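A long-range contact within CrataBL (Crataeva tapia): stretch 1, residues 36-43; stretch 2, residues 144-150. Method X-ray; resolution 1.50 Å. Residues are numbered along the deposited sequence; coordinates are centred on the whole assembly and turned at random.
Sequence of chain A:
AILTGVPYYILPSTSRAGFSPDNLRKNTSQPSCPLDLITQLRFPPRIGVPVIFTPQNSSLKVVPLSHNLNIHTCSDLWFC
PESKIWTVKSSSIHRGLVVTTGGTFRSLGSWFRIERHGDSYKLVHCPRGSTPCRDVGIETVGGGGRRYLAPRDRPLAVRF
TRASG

Stretch 1, residues 36-43: DLITQLRF
Stretch 2 (144-150) GGRRYLA

How do the two backbones run? Ile 38 to Gln 40 and Tyr 148 to Ala 150 are extended, with phi/psi of -115/157 at Thr 39 and -134/157 at Tyr 148. Their directions differ by 128°, roughly antiparallel but splayed, and the axes approach to 4.9 Å. Thr 39 and Tyr 148 form a single bridge, CA to CA 4.2 Å. Before it, Gly 144 and Gly 145 turn at positive phi (64/26 and 100/1), and a CB on Gly 145 would jam against the carbonyl O of Gly 144.

What holds this register? Two backbone hydrogen bonds flank the bridge: Leu 149 N to Ile 38 O, 3.0 Å, and Gln 40 N to Arg 147 O, 2.9 Å. The same carbonyls receive CA-H...O contacts, Tyr 148 CA to Ile 38 O at 3.3 Å and Thr 39 CA to Arg 147 O at 3.1 Å. Waters extend the pairing: one links Ile 38 N with Leu 149 O, another Gln 40 O with Arg 147 N.

Which polar side chains meet? Gln 40 (chi1 t, chi2 t) offers OE1, a neutral carbonyl oxygen, to the guanidinium edge of Arg 147 (chi1 m, chi2 -149°, chi3 m), accepting from Arg 147 NE at 2.9 Å and NH2 at 2.8 Å. Arg 42 (m, t, m) lays one guanidinium face over Arg 147, Arg 42 CZ to Arg 147 CG 3.6 Å, while Arg 42 NH2 makes a weak hydrogen bond to Gly 145 O, 2.9 Å. Each cation thus has an acceptor near the like-charge approach, Arg 42 NH1 to Arg 147 NE 4.0 Å.

Where is the apolar packing? Ile 38 (m, m) meets Leu 149 (m, t) in van der Waals contact, Ile 38 CG2 to Leu 149 CD1 3.6 Å. Leu 37 (m, t) points toward the other stretch, its CD1 4.2 Å from CB of Tyr 148 (chi1 p, chi2 89°); Thr 39 (p) brings CG2 within 3.9 Å of that same Tyr 148 CB. These are carbon-to-carbon contacts, with no polar bond between the groups.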

# COMPACT_ATOMS: atom_id res chain seq x y z
N ASP A 36 10.68 -5.00 -0.80
CA ASP A 36 10.96 -4.15 0.35
C ASP A 36 11.12 -5.06 1.57
O ASP A 36 10.14 -5.42 2.22
CB ASP A 36 9.81 -3.16 0.54
CG ASP A 36 10.11 -2.10 1.60
OD1 ASP A 36 11.25 -1.57 1.62
OD2 ASP A 36 9.20 -1.79 2.43
N LEU A 37 12.36 -5.44 1.83
CA LEU A 37 12.69 -6.38 2.90
C LEU A 37 12.44 -5.80 4.27
O LEU A 37 12.36 -4.58 4.43
CB LEU A 37 14.18 -6.76 2.79
CG LEU A 37 14.58 -7.42 1.49
CD1 LEU A 37 16.10 -7.46 1.54
CD2 LEU A 37 13.99 -8.83 1.34
N ILE A 38 12.37 -6.68 5.27
CA ILE A 38 12.29 -6.22 6.65
C ILE A 38 13.67 -6.52 7.22
O ILE A 38 14.05 -7.70 7.36
CB ILE A 38 11.22 -7.03 7.45
CG1 ILE A 38 9.81 -6.89 6.85
CG2 ILE A 38 11.23 -6.63 8.95
CD1 ILE A 38 9.33 -5.46 6.79
N THR A 39 14.44 -5.48 7.53
CA THR A 39 15.84 -5.67 7.91
C THR A 39 16.10 -5.25 9.34
O THR A 39 15.38 -4.43 9.91
CB THR A 39 16.82 -4.94 6.97
OG1 THR A 39 16.48 -3.55 6.94
CG2 THR A 39 16.74 -5.55 5.54
N GLN A 40 17.16 -5.79 9.91
CA GLN A 40 17.46 -5.58 11.29
C GLN A 40 18.33 -4.34 11.51
O GLN A 40 19.29 -4.10 10.77
CB GLN A 40 18.16 -6.83 11.85
CG GLN A 40 18.24 -6.81 13.37
CD GLN A 40 18.79 -8.08 13.93
OE1 GLN A 40 19.68 -8.72 13.33
NE2 GLN A 40 18.30 -8.46 15.10
N LEU A 41 17.97 -3.54 12.50
CA LEU A 41 18.74 -2.33 12.79
C LEU A 41 19.79 -2.67 13.83
O LEU A 41 19.53 -2.67 15.02
CB LEU A 41 17.79 -1.28 13.36
CG LEU A 41 16.63 -0.84 12.46
CD1 LEU A 41 15.86 0.29 13.13
CD2 LEU A 41 17.18 -0.31 11.18
N ARG A 42 20.99 -3.04 13.35
CA ARG A 42 22.00 -3.65 14.22
C ARG A 42 23.06 -2.75 14.85
O ARG A 42 23.51 -3.01 15.98
CB ARG A 42 22.73 -4.71 13.42
CG ARG A 42 21.94 -5.92 13.22
CD ARG A 42 22.87 -7.00 12.76
NE ARG A 42 23.38 -6.65 11.45
CZ ARG A 42 24.38 -7.33 10.89
NH1 ARG A 42 24.94 -8.34 11.60
NH2 ARG A 42 24.79 -7.00 9.66
N PHE A 43 23.52 -1.76 14.09
CA PHE A 43 24.72 -1.02 14.48
C PHE A 43 24.47 0.48 14.39
O PHE A 43 24.68 1.08 13.32
CB PHE A 43 25.88 -1.42 13.57
CG PHE A 43 26.20 -2.90 13.62
CD1 PHE A 43 26.09 -3.69 12.48
CD2 PHE A 43 26.62 -3.50 14.81
CE1 PHE A 43 26.38 -5.05 12.53
CE2 PHE A 43 26.92 -4.88 14.86
CZ PHE A 43 26.80 -5.65 13.74
N GLY A 144 23.75 -7.70 1.31
CA GLY A 144 24.61 -6.52 1.16
C GLY A 144 25.12 -5.98 2.48
O GLY A 144 25.37 -4.77 2.62
N GLY A 145 25.21 -6.85 3.48
CA GLY A 145 25.69 -6.41 4.79
C GLY A 145 24.59 -6.18 5.81
O GLY A 145 24.86 -5.82 6.96
N ARG A 146 23.34 -6.41 5.39
CA ARG A 146 22.19 -6.33 6.29
C ARG A 146 21.57 -7.71 6.51
O ARG A 146 21.76 -8.64 5.71
CB ARG A 146 21.10 -5.42 5.73
CG ARG A 146 21.35 -4.03 6.04
CD ARG A 146 20.22 -3.18 5.51
NE ARG A 146 20.67 -1.82 5.63
CZ ARG A 146 20.03 -0.78 5.12
NH1 ARG A 146 18.90 -0.96 4.46
NH2 ARG A 146 20.55 0.44 5.28
N ARG A 147 20.86 -7.84 7.61
CA ARG A 147 20.12 -9.06 7.90
C ARG A 147 18.67 -8.84 7.68
O ARG A 147 18.15 -7.77 8.03
CB ARG A 147 20.37 -9.50 9.33
CG ARG A 147 21.88 -9.56 9.62
CD ARG A 147 22.23 -10.60 10.62
NE ARG A 147 21.52 -10.46 11.88
CZ ARG A 147 21.72 -11.27 12.92
NH1 ARG A 147 22.63 -12.24 12.84
NH2 ARG A 147 21.04 -11.10 14.03
N TYR A 148 18.00 -9.83 7.11
CA TYR A 148 16.59 -9.65 6.72
C TYR A 148 15.79 -10.85 7.18
O TYR A 148 16.33 -11.93 7.38
CB TYR A 148 16.47 -9.47 5.20
CG TYR A 148 17.06 -10.60 4.40
CD1 TYR A 148 16.27 -11.69 4.05
CD2 TYR A 148 18.38 -10.56 4.00
CE1 TYR A 148 16.82 -12.76 3.32
CE2 TYR A 148 18.92 -11.60 3.28
CZ TYR A 148 18.12 -12.67 2.92
OH TYR A 148 18.64 -13.72 2.21
N LEU A 149 14.49 -10.66 7.33
CA LEU A 149 13.58 -11.74 7.73
C LEU A 149 13.17 -12.59 6.52
O LEU A 149 12.94 -12.07 5.44
CB LEU A 149 12.34 -11.16 8.43
CG LEU A 149 12.58 -10.43 9.74
CD1 LEU A 149 11.19 -10.02 10.20
CD2 LEU A 149 13.25 -11.35 10.78
N ALA A 150 13.13 -13.91 6.73
CA ALA A 150 12.81 -14.85 5.64
C ALA A 150 12.18 -16.10 6.21
O ALA A 150 12.56 -16.58 7.27
CB ALA A 150 14.05 -15.19 4.89
O HOH W 1 12.83 -9.46 4.69
O HOH W 2 20.84 -5.79 9.53